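Local coordinates for protein glycerol trinitrate reductase (Agrobacterium tumefaciens, PDB 5EPD) that probably uses flavin mononucleotide and NAD(P)H to reduce substrates such as glycerol trinitrate, and belongs to the old yellow enzyme family, at residues A[125-130]-A[147-152]; A[66-71]-A[342-347]; A[266-271]-A[300-305]. All blocks are in the same frame, centred on the assembly; numbering follows the deposited sequence.

Contact 1: residues A[125-130]-A[147-152]; sequences GRISHV and AEVKTF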
ATOM      1  N   GLY A 125       3.995  -3.041 -12.210  1.00 27.87           N
ATOM      2  CA  GLY A 125       3.710  -3.006 -13.641  1.00 28.85           C
ATOM      3  C   GLY A 125       4.742  -2.154 -14.368  1.00 28.65           C
ATOM      4  O   GLY A 125       5.953  -2.348 -14.191  1.00 26.55           O
ATOM      5  N   ARG A 126       4.271  -1.204 -15.174  1.00 27.76           N
ATOM      6  CA  ARG A 126       5.183  -0.425 -16.037  1.00 27.73           C
ATOM      7  C   ARG A 126       6.054   0.605 -15.307  1.00 26.58           C
ATOM      8  O   ARG A 126       6.977   1.190 -15.929  1.00 25.10           O
ATOM      9  CB  ARG A 126       4.400   0.288 -17.130  1.00 27.77           C
ATOM     10  CG  ARG A 126       3.552   1.435 -16.626  1.00 27.15           C
ATOM     11  CD  ARG A 126       2.544   1.860 -17.665  1.00 26.18           C
ATOM     12  NE  ARG A 126       1.779   2.995 -17.174  1.00 26.29           N
ATOM     13  CZ  ARG A 126       1.135   3.883 -17.934  1.00 26.49           C
ATOM     14  NH1 ARG A 126       1.124   3.811 -19.268  1.00 25.94           N
ATOM     15  NH2 ARG A 126       0.467   4.851 -17.333  1.00 26.83           N
ATOM     16  N   ILE A 127       5.769   0.826 -14.012  1.00 25.48           N
ATOM     17  CA  ILE A 127       6.566   1.753 -13.193  1.00 24.36           C
ATOM     18  C   ILE A 127       7.764   0.992 -12.617  1.00 23.94           C
ATOM     19  O   ILE A 127       7.825   0.683 -11.410  1.00 21.27           O
ATOM     20  CB  ILE A 127       5.711   2.433 -12.106  1.00 25.23           C
ATOM     21  CG1 ILE A 127       4.537   3.162 -12.769  1.00 26.06           C
ATOM     22  CG2 ILE A 127       6.526   3.467 -11.333  1.00 24.93           C
ATOM     23  CD1 ILE A 127       3.613   3.838 -11.777  1.00 27.78           C
ATOM     24  N   SER A 128       8.704   0.690 -13.521  1.00 23.69           N
ATOM     25  CA  SER A 128       9.963   0.019 -13.186  1.00 25.74           C
ATOM     26  C   SER A 128      11.043   0.385 -14.204  1.00 26.56           C
ATOM     27  O   SER A 128      10.840   1.240 -15.079  1.00 27.60           O
ATOM     28  CB  SER A 128       9.767  -1.504 -13.144  1.00 25.53           C
ATOM     29  OG  SER A 128      10.913  -2.157 -12.615  1.00 25.24           O
ATOM     30  N   HIS A 129      12.194  -0.256 -14.084  1.00 26.31           N
ATOM     31  CA  HIS A 129      13.313   0.009 -14.983  1.00 27.34           C
ATOM     32  C   HIS A 129      13.963  -1.326 -15.293  1.00 26.52           C
ATOM     33  O   HIS A 129      13.983  -2.221 -14.449  1.00 26.16           O
ATOM     34  CB  HIS A 129      14.299   0.965 -14.312  1.00 28.75           C
ATOM     35  CG  HIS A 129      15.329   1.536 -15.237  1.00 32.32           C
ATOM     36  ND1 HIS A 129      16.517   0.897 -15.518  1.00 33.94           N
ATOM     37  CD2 HIS A 129      15.372   2.711 -15.910  1.00 34.94           C
ATOM     38  CE1 HIS A 129      17.238   1.639 -16.341  1.00 33.55           C
ATOM     39  NE2 HIS A 129      16.569   2.749 -16.590  1.00 33.23           N
ATOM     40  N   VAL A 130      14.466  -1.467 -16.511  1.00 27.66           N
ATOM     41  CA  VAL A 130      15.151  -2.705 -16.949  1.00 28.48           C
ATOM     42  C   VAL A 130      16.195  -3.191 -15.952  1.00 28.17           C
ATOM     43  O   VAL A 130      16.300  -4.382 -15.666  1.00 28.13           O
ATOM     44  CB  VAL A 130      15.753  -2.576 -18.382  1.00 28.97           C
ATOM     45  CG1 VAL A 130      14.649  -2.593 -19.417  1.00 29.15           C
ATOM     46  CG2 VAL A 130      16.584  -1.302 -18.551  1.00 29.06           C
ATOM     47  N   ALA A 147       4.942   4.950 -18.926  1.00 35.79           N
ATOM     48  CA  ALA A 147       4.502   5.988 -18.017  1.00 35.81           C
ATOM     49  C   ALA A 147       5.483   7.177 -18.108  1.00 36.63           C
ATOM     50  O   ALA A 147       6.677   6.993 -18.336  1.00 34.11           O
ATOM     51  CB  ALA A 147       4.426   5.456 -16.602  1.00 35.08           C
ATOM     52  N   GLU A 148       4.940   8.385 -17.957  1.00 40.33           N
ATOM     53  CA  GLU A 148       5.701   9.635 -17.880  1.00 42.18           C
ATOM     54  C   GLU A 148       6.130   9.960 -16.420  1.00 39.42           C
ATOM     55  O   GLU A 148       5.814  11.040 -15.900  1.00 37.54           O
ATOM     56  CB  GLU A 148       4.821  10.783 -18.420  1.00 44.44           C
ATOM     57  CG  GLU A 148       4.392  10.609 -19.852  1.00 48.33           C
ATOM     58  CD  GLU A 148       5.593  10.462 -20.746  1.00 55.98           C
ATOM     59  OE1 GLU A 148       6.320  11.469 -20.919  1.00 66.55           O
ATOM     60  OE2 GLU A 148       5.837   9.338 -21.237  1.00 58.33           O
ATOM     61  N   VAL A 149       6.812   9.019 -15.760  1.00 35.69           N
ATOM     62  CA  VAL A 149       7.337   9.238 -14.414  1.00 34.32           C
ATOM     63  C   VAL A 149       8.740   8.662 -14.269  1.00 33.85           C
ATOM     64  O   VAL A 149       9.186   7.845 -15.079  1.00 34.41           O
ATOM     65  CB  VAL A 149       6.412   8.669 -13.304  1.00 35.76           C
ATOM     66  CG1 VAL A 149       4.967   9.144 -13.508  1.00 36.39           C
ATOM     67  CG2 VAL A 149       6.501   7.143 -13.197  1.00 35.38           C
ATOM     68  N   LYS A 150       9.442   9.138 -13.251  1.00 34.09           N
ATOM     69  CA  LYS A 150      10.776   8.634 -12.913  1.00 34.37           C
ATOM     70  C   LYS A 150      10.678   7.662 -11.762  1.00 31.66           C
ATOM     71  O   LYS A 150       9.664   7.598 -11.054  1.00 34.59           O
ATOM     72  CB  LYS A 150      11.706   9.772 -12.507  1.00 34.54           C
ATOM     73  CG  LYS A 150      11.852  10.878 -13.542  1.00 34.92           C
ATOM     74  CD  LYS A 150      12.758  11.971 -13.003  1.00 36.87           C
ATOM     75  CE  LYS A 150      12.836  13.148 -13.955  1.00 39.46           C
ATOM     76  NZ  LYS A 150      13.352  12.746 -15.310  1.00 39.53           N
ATOM     77  N   THR A 151      11.730   6.884 -11.586  1.00 29.59           N
ATOM     78  CA  THR A 151      11.827   5.985 -10.447  1.00 26.18           C
ATOM     79  C   THR A 151      13.208   6.142  -9.844  1.00 26.60           C
ATOM     80  O   THR A 151      14.045   6.864 -10.396  1.00 27.75           O
ATOM     81  CB  THR A 151      11.545   4.525 -10.830  1.00 25.39           C
ATOM     82  OG1 THR A 151      11.629   3.714  -9.662  1.00 24.30           O
ATOM     83  CG2 THR A 151      12.550   4.012 -11.881  1.00 25.61           C
ATOM     84  N   PHE A 152      13.418   5.496  -8.697  1.00 25.76           N
ATOM     85  CA  PHE A 152      14.621   5.648  -7.894  1.00 26.05           C
ATOM     86  C   PHE A 152      15.345   4.354  -8.123  1.00 27.34           C
ATOM     87  O   PHE A 152      14.914   3.307  -7.643  1.00 27.23           O
ATOM     88  CB  PHE A 152      14.238   5.842  -6.430  1.00 27.73           C
ATOM     89  CG  PHE A 152      15.402   5.936  -5.469  1.00 30.22           C
ATOM     90  CD1 PHE A 152      16.551   6.671  -5.770  1.00 31.47           C
ATOM     91  CD2 PHE A 152      15.323   5.329  -4.201  1.00 30.83           C
ATOM     92  CE1 PHE A 152      17.606   6.757  -4.842  1.00 31.80           C
ATOM     93  CE2 PHE A 152      16.379   5.421  -3.285  1.00 29.90           C
ATOM     94  CZ  PHE A 152      17.515   6.135  -3.607  1.00 29.61           C
TER
HETATM   95  O   HOH W   1       6.619   2.779 -18.031  1.00 36.80           O

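Contact 2: residues A[66-71]-A[342-347]; sequences AQRASA and ANPDLV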
ATOM      1  N   ALA A  66       8.361  -0.925  15.033  1.00 31.22           N
ATOM      2  CA  ALA A  66       8.095  -0.978  16.494  1.00 32.63           C
ATOM      3  C   ALA A  66       8.069   0.410  17.188  1.00 30.15           C
ATOM      4  O   ALA A  66       7.244   0.649  18.071  1.00 30.03           O
ATOM      5  CB  ALA A  66       9.089  -1.908  17.184  1.00 31.96           C
ATOM      6  N   GLN A  67       8.957   1.310  16.772  1.00 27.99           N
ATOM      7  CA  GLN A  67       8.871   2.718  17.158  1.00 30.38           C
ATOM      8  C   GLN A  67       7.504   3.388  16.905  1.00 31.94           C
ATOM      9  O   GLN A  67       7.180   4.373  17.566  1.00 35.42           O
ATOM     10  CB  GLN A  67       9.906   3.534  16.384  1.00 31.18           C
ATOM     11  CG  GLN A  67      11.355   3.309  16.777  1.00 31.29           C
ATOM     12  CD  GLN A  67      12.263   4.339  16.143  1.00 31.17           C
ATOM     13  OE1 GLN A  67      11.943   4.909  15.087  1.00 27.43           O
ATOM     14  NE2 GLN A  67      13.404   4.600  16.790  1.00 29.29           N
ATOM     15  N   ARG A  68       6.747   2.900  15.912  1.00 32.22           N
ATOM     16  CA  ARG A  68       5.455   3.497  15.483  1.00 29.71           C
ATOM     17  C   ARG A  68       4.278   2.579  15.783  1.00 28.00           C
ATOM     18  O   ARG A  68       3.172   2.824  15.317  1.00 26.37           O
ATOM     19  CB  ARG A  68       5.515   3.773  13.970  1.00 28.86           C
ATOM     20  CG  ARG A  68       6.558   4.819  13.659  1.00 27.43           C
ATOM     21  CD  ARG A  68       7.089   4.839  12.223  1.00 27.81           C
ATOM     22  NE  ARG A  68       7.938   6.035  12.161  1.00 28.86           N
ATOM     23  CZ  ARG A  68       9.146   6.132  12.735  1.00 28.48           C
ATOM     24  NH1 ARG A  68       9.714   5.074  13.343  1.00 26.34           N
ATOM     25  NH2 ARG A  68       9.796   7.291  12.693  1.00 28.38           N
ATOM     26  N   ALA A  69       4.505   1.552  16.600  1.00 26.83           N
ATOM     27  CA  ALA A  69       3.510   0.532  16.824  1.00 26.95           C
ATOM     28  C   ALA A  69       2.345   0.991  17.724  1.00 29.64           C
ATOM     29  O   ALA A  69       1.384   0.227  17.928  1.00 32.62           O
ATOM     30  CB  ALA A  69       4.180  -0.690  17.408  1.00 26.30           C
ATOM     31  N   SER A  70       2.400   2.219  18.253  1.00 29.29           N
ATOM     32  CA  SER A  70       1.239   2.769  18.970  1.00 30.70           C
ATOM     33  C   SER A  70       0.112   3.109  17.976  1.00 31.81           C
ATOM     34  O   SER A  70      -1.049   3.326  18.378  1.00 30.74           O
ATOM     35  CB  SER A  70       1.618   3.976  19.832  1.00 30.92           C
ATOM     36  OG  SER A  70       1.915   5.098  19.029  1.00 31.92           O
ATOM     37  N   ALA A  71       0.438   3.124  16.678  1.00 30.69           N
ATOM     38  CA  ALA A  71      -0.617   3.174  15.655  1.00 29.92           C
ATOM     39  C   ALA A  71      -1.572   1.984  15.833  1.00 30.40           C
ATOM     40  O   ALA A  71      -1.141   0.829  16.001  1.00 28.98           O
ATOM     41  CB  ALA A  71      -0.031   3.187  14.245  1.00 29.15           C
ATOM     42  N   ALA A 342       8.086  11.325  10.607  1.00 24.90           N
ATOM     43  CA  ALA A 342       8.813  12.229  11.497  1.00 25.52           C
ATOM     44  C   ALA A 342       8.388  12.143  12.984  1.00 24.56           C
ATOM     45  O   ALA A 342       9.141  12.541  13.843  1.00 24.54           O
ATOM     46  CB  ALA A 342       8.695  13.661  10.987  1.00 26.45           C
ATOM     47  N   ASN A 343       7.203  11.615  13.274  1.00 24.44           N
ATOM     48  CA  ASN A 343       6.689  11.480  14.664  1.00 23.56           C
ATOM     49  C   ASN A 343       6.335  10.025  15.005  1.00 23.95           C
ATOM     50  O   ASN A 343       5.216   9.578  14.706  1.00 22.87           O
ATOM     51  CB  ASN A 343       5.455  12.360  14.864  1.00 21.81           C
ATOM     52  CG  ASN A 343       5.676  13.787  14.369  1.00 22.61           C
ATOM     53  OD1 ASN A 343       5.979  14.703  15.149  1.00 22.70           O
ATOM     54  ND2 ASN A 343       5.580  13.975  13.059  1.00 23.10           N
ATOM     55  N   PRO A 344       7.282   9.276  15.620  1.00 23.77           N
ATOM     56  CA  PRO A 344       6.966   7.869  15.961  1.00 24.11           C
ATOM     57  C   PRO A 344       5.833   7.764  16.990  1.00 25.15           C
ATOM     58  O   PRO A 344       5.083   6.762  17.021  1.00 24.12           O
ATOM     59  CB  PRO A 344       8.296   7.304  16.518  1.00 24.32           C
ATOM     60  CG  PRO A 344       9.142   8.503  16.844  1.00 25.55           C
ATOM     61  CD  PRO A 344       8.677   9.639  15.937  1.00 24.56           C
ATOM     62  N   ASP A 345       5.729   8.814  17.807  1.00 24.89           N
ATOM     63  CA  ASP A 345       4.692   8.953  18.817  1.00 26.47           C
ATOM     64  C   ASP A 345       3.488   9.798  18.316  1.00 26.01           C
ATOM     65  O   ASP A 345       2.823  10.463  19.113  1.00 24.72           O
ATOM     66  CB  ASP A 345       5.304   9.529  20.121  1.00 26.59           C
ATOM     67  CG  ASP A 345       6.011  10.875  19.917  1.00 27.96           C
ATOM     68  OD1 ASP A 345       6.565  11.132  18.823  1.00 25.22           O
ATOM     69  OD2 ASP A 345       6.053  11.681  20.881  1.00 29.10           O
ATOM     70  N   LEU A 346       3.222   9.751  16.999  1.00 24.97           N
ATOM     71  CA  LEU A 346       2.151  10.516  16.371  1.00 24.68           C
ATOM     72  C   LEU A 346       0.811  10.347  17.068  1.00 26.05           C
ATOM     73  O   LEU A 346       0.093  11.333  17.259  1.00 24.88           O
ATOM     74  CB  LEU A 346       1.959  10.128  14.881  1.00 25.05           C
ATOM     75  CG  LEU A 346       0.899  10.950  14.120  1.00 23.07           C
ATOM     76  CD1 LEU A 346       1.279  12.423  14.080  1.00 23.62           C
ATOM     77  CD2 LEU A 346       0.730  10.411  12.718  1.00 23.10           C
ATOM     78  N   VAL A 347       0.461   9.109  17.424  1.00 26.84           N
ATOM     79  CA  VAL A 347      -0.812   8.877  18.101  1.00 29.52           C
ATOM     80  C   VAL A 347      -0.879   9.726  19.383  1.00 29.62           C
ATOM     81  O   VAL A 347      -1.808  10.522  19.567  1.00 25.96           O
ATOM     82  CB  VAL A 347      -1.070   7.377  18.411  1.00 29.89           C
ATOM     83  CG1 VAL A 347      -2.391   7.198  19.161  1.00 28.83           C
ATOM     84  CG2 VAL A 347      -1.149   6.601  17.116  1.00 30.54           C
TER
HETATM   85  O   HOH W   2       2.234   6.582  16.883  1.00 23.86           O

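Contact 3: residues A[266-271]-A[300-305]; sequences QYDYIV and YGSLRR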
ATOM      1  N   GLN A 266     -16.263   3.475 -13.156  1.00 34.72           N
ATOM      2  CA  GLN A 266     -15.218   2.466 -12.994  1.00 33.01           C
ATOM      3  C   GLN A 266     -15.160   1.980 -11.553  1.00 31.69           C
ATOM      4  O   GLN A 266     -15.060   0.750 -11.310  1.00 29.06           O
ATOM      5  CB  GLN A 266     -13.856   3.023 -13.425  1.00 32.30           C
ATOM      6  CG  GLN A 266     -12.726   1.996 -13.490  1.00 32.43           C
ATOM      7  CD  GLN A 266     -12.957   0.887 -14.506  1.00 34.10           C
ATOM      8  OE1 GLN A 266     -12.858   1.101 -15.736  1.00 32.71           O
ATOM      9  NE2 GLN A 266     -13.245  -0.323 -14.005  1.00 34.35           N
ATOM     10  N   TYR A 267     -15.215   2.925 -10.599  1.00 30.98           N
ATOM     11  CA  TYR A 267     -14.926   2.586  -9.179  1.00 29.84           C
ATOM     12  C   TYR A 267     -16.168   2.259  -8.356  1.00 30.84           C
ATOM     13  O   TYR A 267     -16.056   1.582  -7.333  1.00 30.70           O
ATOM     14  CB  TYR A 267     -14.018   3.636  -8.509  1.00 28.58           C
ATOM     15  CG  TYR A 267     -12.563   3.435  -8.899  1.00 27.56           C
ATOM     16  CD1 TYR A 267     -12.062   3.979 -10.084  1.00 28.28           C
ATOM     17  CD2 TYR A 267     -11.704   2.669  -8.114  1.00 26.44           C
ATOM     18  CE1 TYR A 267     -10.753   3.756 -10.483  1.00 27.29           C
ATOM     19  CE2 TYR A 267     -10.384   2.445  -8.498  1.00 26.27           C
ATOM     20  CZ  TYR A 267      -9.919   2.990  -9.688  1.00 26.52           C
ATOM     21  OH  TYR A 267      -8.632   2.788 -10.106  1.00 23.48           O
ATOM     22  N   ASP A 268     -17.341   2.721  -8.810  1.00 32.07           N
ATOM     23  CA  ASP A 268     -18.621   2.212  -8.295  1.00 32.33           C
ATOM     24  C   ASP A 268     -18.730   0.714  -8.596  1.00 31.64           C
ATOM     25  O   ASP A 268     -19.139  -0.077  -7.724  1.00 29.94           O
ATOM     26  CB  ASP A 268     -19.814   2.908  -8.958  1.00 33.04           C
ATOM     27  CG  ASP A 268     -20.012   4.317  -8.485  1.00 34.10           C
ATOM     28  OD1 ASP A 268     -19.413   4.721  -7.462  1.00 37.63           O
ATOM     29  OD2 ASP A 268     -20.786   5.028  -9.145  1.00 34.90           O
ATOM     30  N   TYR A 269     -18.384   0.344  -9.835  1.00 29.28           N
ATOM     31  CA  TYR A 269     -18.350  -1.067 -10.243  1.00 31.65           C
ATOM     32  C   TYR A 269     -17.398  -1.911  -9.383  1.00 31.42           C
ATOM     33  O   TYR A 269     -17.804  -2.922  -8.779  1.00 31.55           O
ATOM     34  CB  TYR A 269     -17.952  -1.217 -11.724  1.00 32.93           C
ATOM     35  CG  TYR A 269     -17.907  -2.680 -12.130  1.00 36.02           C
ATOM     36  CD1 TYR A 269     -19.087  -3.378 -12.378  1.00 36.25           C
ATOM     37  CD2 TYR A 269     -16.693  -3.386 -12.206  1.00 37.03           C
ATOM     38  CE1 TYR A 269     -19.075  -4.725 -12.725  1.00 37.75           C
ATOM     39  CE2 TYR A 269     -16.669  -4.741 -12.553  1.00 37.26           C
ATOM     40  CZ  TYR A 269     -17.867  -5.410 -12.816  1.00 38.70           C
ATOM     41  OH  TYR A 269     -17.900  -6.755 -13.174  1.00 34.98           O
ATOM     42  N   ILE A 270     -16.130  -1.479  -9.346  1.00 32.84           N
ATOM     43  CA  ILE A 270     -15.076  -2.146  -8.561  1.00 30.99           C
ATOM     44  C   ILE A 270     -15.467  -2.295  -7.089  1.00 30.39           C
ATOM     45  O   ILE A 270     -15.291  -3.369  -6.511  1.00 30.64           O
ATOM     46  CB  ILE A 270     -13.701  -1.428  -8.702  1.00 28.99           C
ATOM     47  CG1 ILE A 270     -13.063  -1.799 -10.047  1.00 27.82           C
ATOM     48  CG2 ILE A 270     -12.738  -1.822  -7.572  1.00 28.54           C
ATOM     49  CD1 ILE A 270     -12.140  -0.737 -10.612  1.00 28.40           C
ATOM     50  N   VAL A 271     -15.992  -1.242  -6.473  1.00 29.81           N
ATOM     51  CA  VAL A 271     -16.368  -1.353  -5.038  1.00 31.59           C
ATOM     52  C   VAL A 271     -17.593  -2.255  -4.831  1.00 32.17           C
ATOM     53  O   VAL A 271     -17.619  -3.008  -3.873  1.00 33.37           O
ATOM     54  CB  VAL A 271     -16.512   0.026  -4.334  1.00 31.41           C
ATOM     55  CG1 VAL A 271     -17.127  -0.107  -2.932  1.00 31.30           C
ATOM     56  CG2 VAL A 271     -15.142   0.700  -4.235  1.00 30.96           C
ATOM     57  N   TYR A 300     -17.113  10.134  -3.237  1.00 37.45           N
ATOM     58  CA  TYR A 300     -16.620   9.059  -2.386  1.00 37.11           C
ATOM     59  C   TYR A 300     -17.744   8.434  -1.568  1.00 37.17           C
ATOM     60  O   TYR A 300     -17.650   7.272  -1.153  1.00 37.72           O
ATOM     61  CB  TYR A 300     -15.483   9.563  -1.474  1.00 38.56           C
ATOM     62  CG  TYR A 300     -14.253  10.014  -2.252  1.00 37.62           C
ATOM     63  CD1 TYR A 300     -13.286   9.097  -2.695  1.00 38.08           C
ATOM     64  CD2 TYR A 300     -14.071  11.355  -2.557  1.00 37.86           C
ATOM     65  CE1 TYR A 300     -12.189   9.510  -3.435  1.00 37.17           C
ATOM     66  CE2 TYR A 300     -12.971  11.781  -3.287  1.00 38.11           C
ATOM     67  CZ  TYR A 300     -12.037  10.863  -3.721  1.00 38.32           C
ATOM     68  OH  TYR A 300     -10.964  11.336  -4.443  1.00 39.76           O
ATOM     69  N   GLY A 301     -18.807   9.209  -1.336  1.00 38.40           N
ATOM     70  CA  GLY A 301     -19.980   8.745  -0.599  1.00 36.18           C
ATOM     71  C   GLY A 301     -20.629   7.558  -1.294  1.00 37.10           C
ATOM     72  O   GLY A 301     -21.165   6.658  -0.623  1.00 34.85           O
ATOM     73  N   SER A 302     -20.566   7.554  -2.635  1.00 35.73           N
ATOM     74  CA  SER A 302     -21.018   6.423  -3.431  1.00 35.99           C
ATOM     75  C   SER A 302     -20.269   5.170  -3.015  1.00 34.73           C
ATOM     76  O   SER A 302     -20.894   4.152  -2.732  1.00 33.41           O
ATOM     77  CB  SER A 302     -20.812   6.690  -4.936  1.00 38.84           C
ATOM     78  OG  SER A 302     -21.163   5.558  -5.746  1.00 39.31           O
ATOM     79  N   LEU A 303     -18.935   5.258  -2.977  1.00 33.65           N
ATOM     80  CA  LEU A 303     -18.074   4.101  -2.664  1.00 35.08           C
ATOM     81  C   LEU A 303     -18.287   3.634  -1.237  1.00 36.63           C
ATOM     82  O   LEU A 303     -18.405   2.419  -0.955  1.00 35.93           O
ATOM     83  CB  LEU A 303     -16.581   4.443  -2.852  1.00 33.48           C
ATOM     84  CG  LEU A 303     -16.117   4.974  -4.219  1.00 31.92           C
ATOM     85  CD1 LEU A 303     -14.605   5.028  -4.246  1.00 30.66           C
ATOM     86  CD2 LEU A 303     -16.662   4.133  -5.363  1.00 32.02           C
ATOM     87  N   ARG A 304     -18.299   4.621  -0.345  1.00 36.22           N
ATOM     88  CA  ARG A 304     -18.679   4.429   1.054  1.00 37.27           C
ATOM     89  C   ARG A 304     -20.029   3.706   1.225  1.00 37.40           C
ATOM     90  O   ARG A 304     -20.148   2.781   2.039  1.00 36.90           O
ATOM     91  CB  ARG A 304     -18.722   5.797   1.740  1.00 37.63           C
ATOM     92  CG  ARG A 304     -19.186   5.784   3.175  1.00 38.79           C
ATOM     93  CD  ARG A 304     -18.468   4.717   3.975  1.00 39.28           C
ATOM     94  NE  ARG A 304     -18.358   5.078   5.377  1.00 40.33           N
ATOM     95  CZ  ARG A 304     -18.074   4.220   6.354  1.00 42.54           C
ATOM     96  NH1 ARG A 304     -17.901   2.924   6.092  1.00 41.77           N
ATOM     97  NH2 ARG A 304     -17.978   4.664   7.613  1.00 44.55           N
ATOM     98  N   ARG A 305     -21.040   4.128   0.467  1.00 36.23           N
ATOM     99  CA  ARG A 305     -22.337   3.470   0.507  1.00 37.57           C
ATOM    100  C   ARG A 305     -22.276   2.021   0.003  1.00 37.27           C
ATOM    101  O   ARG A 305     -22.844   1.120   0.603  1.00 37.78           O
ATOM    102  CB  ARG A 305     -23.342   4.270  -0.315  1.00 43.40           C
ATOM    103  CG  ARG A 305     -24.076   5.305   0.507  1.00 48.07           C
ATOM    104  CD  ARG A 305     -25.067   6.092  -0.328  1.00 52.23           C
ATOM    105  NE  ARG A 305     -24.585   7.457  -0.506  1.00 57.16           N
ATOM    106  CZ  ARG A 305     -24.190   7.999  -1.661  1.00 60.60           C
ATOM    107  NH1 ARG A 305     -23.761   9.263  -1.669  1.00 60.48           N
ATOM    108  NH2 ARG A 305     -24.226   7.309  -2.803  1.00 58.03           N
TER

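Contact 1: residues A[125-130]-A[147-152]
Ala147 lies against the side chain of Arg126, and its methyl covers part of one face of the guanidinium. Ala147 CB sits 3.6 Å above that face, toward its rim, and is 3.7 Å from Arg126 NE. The arginine chain reaches there because CG stands between the backbone N and the carbonyl carbon (chi1 71°) and the rest runs extended. Its far end is held by Ile145, whose carbonyl accepts from Arg126 NH1.

Apolar touches continue the seam. Ile127 CG2 meets Val149 CG2 at 4.1 Å, with the two side chains set at a slant. Farther along, His129 CB approaches Thr151 CG2 at 4.3 Å. Thr151 touches with this methyl, while its OG1 bonds to Gly87 O.

No direct hydrogen bond joins the segments. A water bridges them instead, donating a hydrogen bond to Arg126 O at 2.7 Å and accepting one from Ala147 N at 2.9 Å. Arg126 O also takes a weak bond from Ser128 N, which closes an inverse gamma turn centred on Ile127.

Residues 147-149 lead into strand 150-153, which pairs with 156-159 in an antiparallel hairpin. The contact packs the start of this hairpin on the loop that leaves barrel strand 117-122. Such a hairpin in the long excursion after the third barrel strand is characteristic of the old yellow enzyme fold.

Contact 2: residues A[66-71]-A[342-347]
Pro344, in the type I turn joining helix 338-342 to helix 346-352, packs on Gln67 and Arg68, in the loop that leads from helix 61-66 to barrel strand 73-80. Pro344 CB meets Gln67 CB at 4.1 Å. It also lies 3.9 Å above one face of the Arg68 guanidinium, toward the rim. Arg68 CG comes to 3.8 Å from Pro344 CA. At the guanidinium edge, Gln67 OE1 accepts from Arg68 NH1 at 2.8 Å, in the carbonyl plane and on a lone pair (N-H...O angle 156°). NH1 also bonds to Tyr64 O, while NE and NH2 reach Phe340 O and Ile341 O near the end of helix 338-342. These bonds on all three nitrogens fix the rotation of the group. In the TIM barrel, the arginine thus ties the approach to the second strand to the chain that follows the eighth, 333-336.

A water links the other end. It donates to Pro344 O at 2.9 Å. The water accepts from Val347 N at 3.1 Å, serving an amide in the first turn of helix 346-352. The same water pairs with Ser70 OG at 2.6 Å. Ser70 OG also bonds to Glu348 OE1. Beside it, Val347 CG2 packs 3.5 Å from Ser70 O.

Contact 3: residues A[266-271]-A[300-305]
Leu303 lays its CD2 methyl over the backbone of helix 263-276, 3.3 Å from Tyr267 O. The same methyl touches Tyr267 CB at 4.1 Å and Val271 CG2 at 3.9 Å, so it sits between side chains one turn apart. Leu303 CG is anti to the carbonyl carbon (chi1 -56°). CD1 continues the chain (chi2 -171°), and the second branch, CD2, meets helix 263-276. Val271 crosses Leu303 at about a right angle. Its other methyl, CG1, rests 3.5 Å from Leu303 O, and Val271 also touches Ile282 of barrel strand 281-284.

One direct hydrogen bond adjoins these touches. Ser302 OG donates to Asp268 OD1 at 2.6 Å. It meets the oxygen from above the carboxylate, 53° out of its plane. Asp268 OD1 is also bonded to Gln264 NE2, and Ser302 OG to Arg306 NE.

The two helices run nearly parallel, with their segment axes 9.3 Å apart. Both lie on the outside of the TIM barrel. Helix 263-276 forms the crossover from strand 245-249 to strand 281-284, and helix 300-306 precedes strand 310-313.

Polar and apolar contacts adjoin here, since Leu303 CD2 also borders the bonded Asp268 OD1, at 3.5 Å. The serine relays between the Arg306 guanidinium and the carboxylate, while Gln264 gives OD1 a second donor. Together these partners would probably favour a charged Asp268.

The three contacts lie well apart around one TIM barrel. Their centres are 31 Å apart for contacts 1 and 2, 28 Å for contacts 1 and 3, and 31 Å for contacts 2 and 3, and none touch. Along the chain, 66-71 comes first, then both segments of contact 1, both of contact 3, and finally 342-347. Contact 2 therefore spans most of the barrel sequence and ties its two ends together outside the strands. Contact 1 stays within the excursion after the third strand. Contact 3 joins neighbouring helices around strand 281-284, the sixth. Each contact thus holds a different part of the barrel's exterior.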